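Local structure of cytochrome c-550-like protein (Thermosynechococcus elongatus, 4LJI) at residues Y7-Q10 against V14-T17; V18-N23 against K29-V34. The protein acts as a probable low-potential cytochrome c, carrying one covalently bound heme c for electron transfer, and can partially replace cytochrome c-550. All coordinates share one frame; numbering follows the deposited sequence.

Contact 1 (Y7-Q10 against V14-T17)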
loop_
_atom_site.group_PDB
_atom_site.type_symbol
_atom_site.label_atom_id
_atom_site.label_comp_id
_atom_site.label_asym_id
_atom_site.label_seq_id
_atom_site.Cartn_x
_atom_site.Cartn_y
_atom_site.Cartn_z
ATOM N N TYR A 7 -9.178 15.459 -5.026
ATOM C CA TYR A 7 -8.490 14.776 -6.122
ATOM C C TYR A 7 -9.447 14.390 -7.240
ATOM O O TYR A 7 -9.117 14.490 -8.411
ATOM C CB TYR A 7 -7.699 13.566 -5.623
ATOM C CG TYR A 7 -6.999 12.798 -6.728
ATOM C CD1 TYR A 7 -5.738 13.175 -7.168
ATOM C CD2 TYR A 7 -7.617 11.716 -7.358
ATOM C CE1 TYR A 7 -5.103 12.494 -8.183
ATOM C CE2 TYR A 7 -6.978 11.013 -8.359
ATOM C CZ TYR A 7 -5.718 11.413 -8.769
ATOM O OH TYR A 7 -5.072 10.733 -9.769
ATOM N N VAL A 8 -10.642 13.955 -6.861
ATOM C CA VAL A 8 -11.663 13.586 -7.836
ATOM C C VAL A 8 -12.229 14.785 -8.630
ATOM O O VAL A 8 -12.463 14.703 -9.849
ATOM C CB VAL A 8 -12.805 12.825 -7.135
ATOM C CG1 VAL A 8 -14.009 12.691 -8.105
ATOM C CG2 VAL A 8 -12.292 11.491 -6.566
ATOM N N ILE A 9 -12.475 15.895 -7.943
ATOM C CA ILE A 9 -12.960 17.100 -8.615
ATOM C C ILE A 9 -11.905 17.672 -9.565
ATOM O O ILE A 9 -12.183 17.901 -10.740
ATOM C CB ILE A 9 -13.354 18.191 -7.605
ATOM C CG1 ILE A 9 -14.412 17.662 -6.644
ATOM C CG2 ILE A 9 -13.870 19.427 -8.320
ATOM C CD1 ILE A 9 -15.628 17.172 -7.343
ATOM N N GLN A 10 -10.695 17.881 -9.044
ATOM C CA GLN A 10 -9.641 18.614 -9.751
ATOM C C GLN A 10 -8.797 17.760 -10.703
ATOM O O GLN A 10 -8.381 18.224 -11.769
ATOM C CB GLN A 10 -8.726 19.338 -8.744
ATOM C CG GLN A 10 -7.554 20.108 -9.380
ATOM C CD GLN A 10 -6.638 20.762 -8.345
ATOM O OE1 GLN A 10 -6.933 20.764 -7.146
ATOM N NE2 GLN A 10 -5.519 21.323 -8.810
ATOM N N VAL A 14 -14.367 15.178 -12.205
ATOM C CA VAL A 14 -15.720 14.646 -12.056
ATOM C C VAL A 14 -16.403 15.349 -10.883
ATOM O O VAL A 14 -16.012 15.165 -9.728
ATOM C CB VAL A 14 -15.720 13.114 -11.816
ATOM C CG1 VAL A 14 -17.133 12.605 -11.551
ATOM C CG2 VAL A 14 -15.103 12.375 -12.993
ATOM N N THR A 15 -17.407 16.176 -11.188
ATOM C CA THR A 15 -18.114 16.941 -10.162
ATOM C C THR A 15 -19.458 16.289 -9.870
ATOM O O THR A 15 -19.862 16.159 -8.716
ATOM C CB THR A 15 -18.357 18.405 -10.599
ATOM O OG1 THR A 15 -17.108 19.109 -10.662
ATOM C CG2 THR A 15 -19.279 19.116 -9.611
ATOM N N ASP A 16 -20.135 15.879 -10.940
ATOM C CA ASP A 16 -21.437 15.224 -10.856
ATOM C C ASP A 16 -21.305 13.721 -11.087
ATOM O O ASP A 16 -21.217 12.924 -10.149
ATOM C CB ASP A 16 -22.389 15.796 -11.921
ATOM C CG ASP A 16 -22.707 17.269 -11.711
ATOM O OD1 ASP A 16 -21.833 18.013 -11.215
ATOM O OD2 ASP A 16 -23.836 17.688 -12.042
ATOM N N THR A 17 -21.345 13.343 -12.357
ATOM C CA THR A 17 -21.228 11.954 -12.749
ATOM C C THR A 17 -20.297 11.843 -13.934
ATOM O O THR A 17 -19.974 12.831 -14.588
ATOM C CB THR A 17 -22.590 11.321 -13.161
ATOM O OG1 THR A 17 -23.101 12.011 -14.304
ATOM C CG2 THR A 17 -23.586 11.380 -12.010
#
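Ile9 and Val8, on successive positions of helix 6-10, both put a methyl group against the carbonyl oxygen of Val14. The closer of the two is the end of Ile9: its CD1 lies 3.1 Å from Val14 O, tight for a methyl beside an oxygen. The second torsion, chi2 -57°, bends the chain so that CD1 turns in to this oxygen, although the CB of Ile9 sets off without facing residues 14-17. The same methyl reaches the backbone of the next residue, with CD1 of Ile9 3.8 Å from CA of Thr15. The other branch, CG2 of Ile9, runs past the hydroxyl of Thr15 at 4.0 Å from its OG1, and these two side chains cross obliquely. Val8 works from its CG1 branch, which comes to 3.6 Å from Val14 O and 4.1 Å from Val14 CB; the two valines are likewise set askew.

A backbone hydrogen bond accompanies these contacts. Val14 N donates to Val8 O over 3.1 Å with an N-H...O angle of 162°, so the bond is fairly straight at the hydrogen. Val8 O, near the C-terminal end of a short helix, thus gains a partner six residues on in the chain. Residues 11-13 make a short return from helix 6-10, which seats the start of the hairpin beside the helix; the contact lies away from the heme-binding residues.

The buried side of the contact faces two long helices. Val8 packs on Leu36 and Thr37 of helix 33-46, while Val14 touches Leu36 as well as Arg123 of helix 111-127. Just beyond, residue Thr17 opens the hairpin of strands 17-21 and 28-32.

Contact 2 (V18-N23 against K29-V34); sequences VELPVN and KTFTAV
Leu20 sets a methyl against the ring of Phe31: Leu20 CD1 lies 3.8 Å from Phe31 CD2, and the two side chains run at about a right angle to each other. Val18 shares this face of the hairpin and touches Phe31 nearer its root, Val18 CG1 to Phe31 CB at 4.1 Å. Farther along, Val22 lies just past the strand and its CG2 rests on the first methylene of Lys29, 3.9 Å from CB, while the ammonium end of the lysine leads away.

The other face carries Glu19 and Thr30, a non-hydrogen-bonded antiparallel pair. Thr30 OG1 donates to Glu19 OE2 over 2.6 Å, meeting the lone pair on the side of the other carboxylate oxygen. The bend at chi2 of Glu19 (-71°) folds its carboxylate over the neighbouring strand. Its second oxygen, OE1, is hydrogen-bonded to Thr28 OG1, so two threonine hydroxyls hold the group.

Flanking this pair are the hydrogen-bonded pairs Val18 with Phe31 and Leu20 with Lys29. Val18 N reaches Phe31 O at 2.8 Å, and Phe31 N answers to Val18 O. The Leu20 N to Lys29 O bond, 3.0 Å long, is nearly straight at the hydrogen, 170°, and Lys29 N closes the pair on Leu20 O. The N-to-C directions of strand segments 18-21 and 29-32 make 133°, well short of exact antiparallel, as in a strongly twisted hairpin.

Leu20 and Phe31 both pack on Ala119 of helix 111-127, and Phe31 also meets Ile79. The chemistry is therefore two-sided: a largely apolar face, with Lys29 at its margin, joins the hairpin to the helices, the side chain of Leu20 about 14 Å from the heme, while on the exposed face the carboxylate of Glu19 is held by hydroxyls, which would probably help to stabilise its negative charge.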
loop_
_atom_site.group_PDB
_atom_site.type_symbol
_atom_site.label_atom_id
_atom_site.label_comp_id
_atom_site.label_asym_id
_atom_site.label_seq_id
_atom_site.Cartn_x
_atom_site.Cartn_y
_atom_site.Cartn_z
ATOM N N VAL A 18 -19.910 10.614 -14.232
ATOM C CA VAL A 18 -19.077 10.313 -15.381
ATOM C C VAL A 18 -19.607 8.984 -15.903
ATOM O O VAL A 18 -20.167 8.196 -15.135
ATOM C CB VAL A 18 -17.569 10.173 -14.954
ATOM C CG1 VAL A 18 -17.365 8.951 -14.057
ATOM C CG2 VAL A 18 -16.661 10.083 -16.163
ATOM N N GLU A 19 -19.440 8.736 -17.202
ATOM C CA GLU A 19 -19.847 7.466 -17.794
ATOM C C GLU A 19 -18.632 6.630 -18.145
ATOM O O GLU A 19 -17.762 7.099 -18.903
ATOM C CB GLU A 19 -20.669 7.730 -19.060
ATOM C CG GLU A 19 -21.938 8.482 -18.775
ATOM C CD GLU A 19 -22.926 7.613 -18.038
ATOM O OE1 GLU A 19 -22.895 6.380 -18.257
ATOM O OE2 GLU A 19 -23.721 8.151 -17.250
ATOM N N LEU A 20 -18.544 5.407 -17.607
ATOM C CA LEU A 20 -17.361 4.577 -17.879
ATOM C C LEU A 20 -17.708 3.267 -18.541
ATOM O O LEU A 20 -18.767 2.701 -18.283
ATOM C CB LEU A 20 -16.591 4.281 -16.593
ATOM C CG LEU A 20 -16.029 5.526 -15.898
ATOM C CD1 LEU A 20 -15.584 5.155 -14.494
ATOM C CD2 LEU A 20 -14.863 6.159 -16.676
ATOM N N PRO A 21 -16.825 2.791 -19.440
ATOM C CA PRO A 21 -17.099 1.551 -20.169
ATOM C C PRO A 21 -17.286 0.397 -19.219
ATOM O O PRO A 21 -16.359 0.019 -18.486
ATOM C CB PRO A 21 -15.822 1.339 -20.974
ATOM C CG PRO A 21 -15.300 2.680 -21.190
ATOM C CD PRO A 21 -15.631 3.478 -19.959
ATOM N N VAL A 22 -18.460 -0.190 -19.250
ATOM C CA VAL A 22 -18.731 -1.266 -18.333
ATOM C C VAL A 22 -18.359 -2.613 -18.965
ATOM O O VAL A 22 -17.956 -3.535 -18.268
ATOM C CB VAL A 22 -20.196 -1.181 -17.819
ATOM C CG1 VAL A 22 -21.163 -1.759 -18.837
ATOM C CG2 VAL A 22 -20.339 -1.820 -16.451
ATOM N N ASN A 23 -18.429 -2.701 -20.292
ATOM C CA ASN A 23 -17.996 -3.895 -21.020
ATOM C C ASN A 23 -17.526 -3.577 -22.428
ATOM O O ASN A 23 -17.564 -2.425 -22.856
ATOM C CB ASN A 23 -19.087 -4.952 -21.071
ATOM C CG ASN A 23 -20.360 -4.448 -21.737
ATOM O OD1 ASN A 23 -20.319 -3.621 -22.649
ATOM N ND2 ASN A 23 -21.501 -4.922 -21.256
ATOM N N LYS A 29 -21.548 2.698 -17.658
ATOM C CA LYS A 29 -22.228 2.775 -16.381
ATOM C C LYS A 29 -21.956 4.134 -15.770
ATOM O O LYS A 29 -20.840 4.681 -15.897
ATOM C CB LYS A 29 -21.707 1.674 -15.449
ATOM C CG LYS A 29 -22.188 1.733 -14.001
ATOM C CD LYS A 29 -22.132 0.351 -13.394
ATOM C CE LYS A 29 -22.284 0.359 -11.875
ATOM N NZ LYS A 29 -23.179 1.433 -11.401
ATOM N N THR A 30 -22.945 4.656 -15.070
ATOM C CA THR A 30 -22.864 5.970 -14.462
ATOM C C THR A 30 -22.230 5.898 -13.063
ATOM O O THR A 30 -22.766 5.228 -12.174
ATOM C CB THR A 30 -24.266 6.592 -14.361
ATOM O OG1 THR A 30 -24.931 6.530 -15.636
ATOM C CG2 THR A 30 -24.192 8.045 -13.884
ATOM N N PHE A 31 -21.094 6.576 -12.879
ATOM C CA PHE A 31 -20.474 6.706 -11.559
ATOM C C PHE A 31 -20.479 8.147 -11.087
ATOM O O PHE A 31 -20.197 9.073 -11.855
ATOM C CB PHE A 31 -19.035 6.179 -11.552
ATOM C CG PHE A 31 -18.942 4.702 -11.714
ATOM C CD1 PHE A 31 -18.974 3.868 -10.603
ATOM C CD2 PHE A 31 -18.867 4.138 -12.965
ATOM C CE1 PHE A 31 -18.918 2.500 -10.748
ATOM C CE2 PHE A 31 -18.812 2.763 -13.114
ATOM C CZ PHE A 31 -18.843 1.946 -11.995
ATOM N N THR A 32 -20.779 8.330 -9.807
ATOM C CA THR A 32 -20.817 9.664 -9.227
ATOM C C THR A 32 -19.453 10.016 -8.671
ATOM O O THR A 32 -18.602 9.155 -8.548
ATOM C CB THR A 32 -21.844 9.747 -8.089
ATOM O OG1 THR A 32 -21.410 8.922 -6.997
ATOM C CG2 THR A 32 -23.237 9.324 -8.579
ATOM N N ALA A 33 -19.264 11.287 -8.336
ATOM C CA ALA A 33 -18.041 11.765 -7.712
ATOM C C ALA A 33 -17.789 11.083 -6.357
ATOM O O ALA A 33 -16.639 10.800 -5.960
ATOM C CB ALA A 33 -18.129 13.314 -7.556
ATOM N N VAL A 34 -18.871 10.790 -5.649
ATOM C CA VAL A 34 -18.786 10.062 -4.398
ATOM C C VAL A 34 -18.324 8.612 -4.607
ATOM O O VAL A 34 -17.471 8.119 -3.872
ATOM C CB VAL A 34 -20.122 10.115 -3.675
ATOM C CG1 VAL A 34 -20.134 9.159 -2.491
ATOM C CG2 VAL A 34 -20.402 11.535 -3.241
#

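In the fold
From the N terminus, contact 1 comes first: helix 6-10 ends, and residues 11-13 form a short loop that the 7-10 and 14-17 segments close. The chain then enters strand 17-21, turns through residues 22-27 and returns along strand 28-32, so contact 2 closes the hairpin before helix 33-46 begins. The two are in series, neither nested nor crossed, with centres about 12 Å apart. They nevertheless meet where the hairpin gives way to the helix: Asp16 O lies 3.1 Å from Ala33 N, a probable hydrogen bond, and Ala33 CB packs on Val14 O at 3.6 Å. Together they tie the N-terminal helix, the hairpin and the start of helix 33-46.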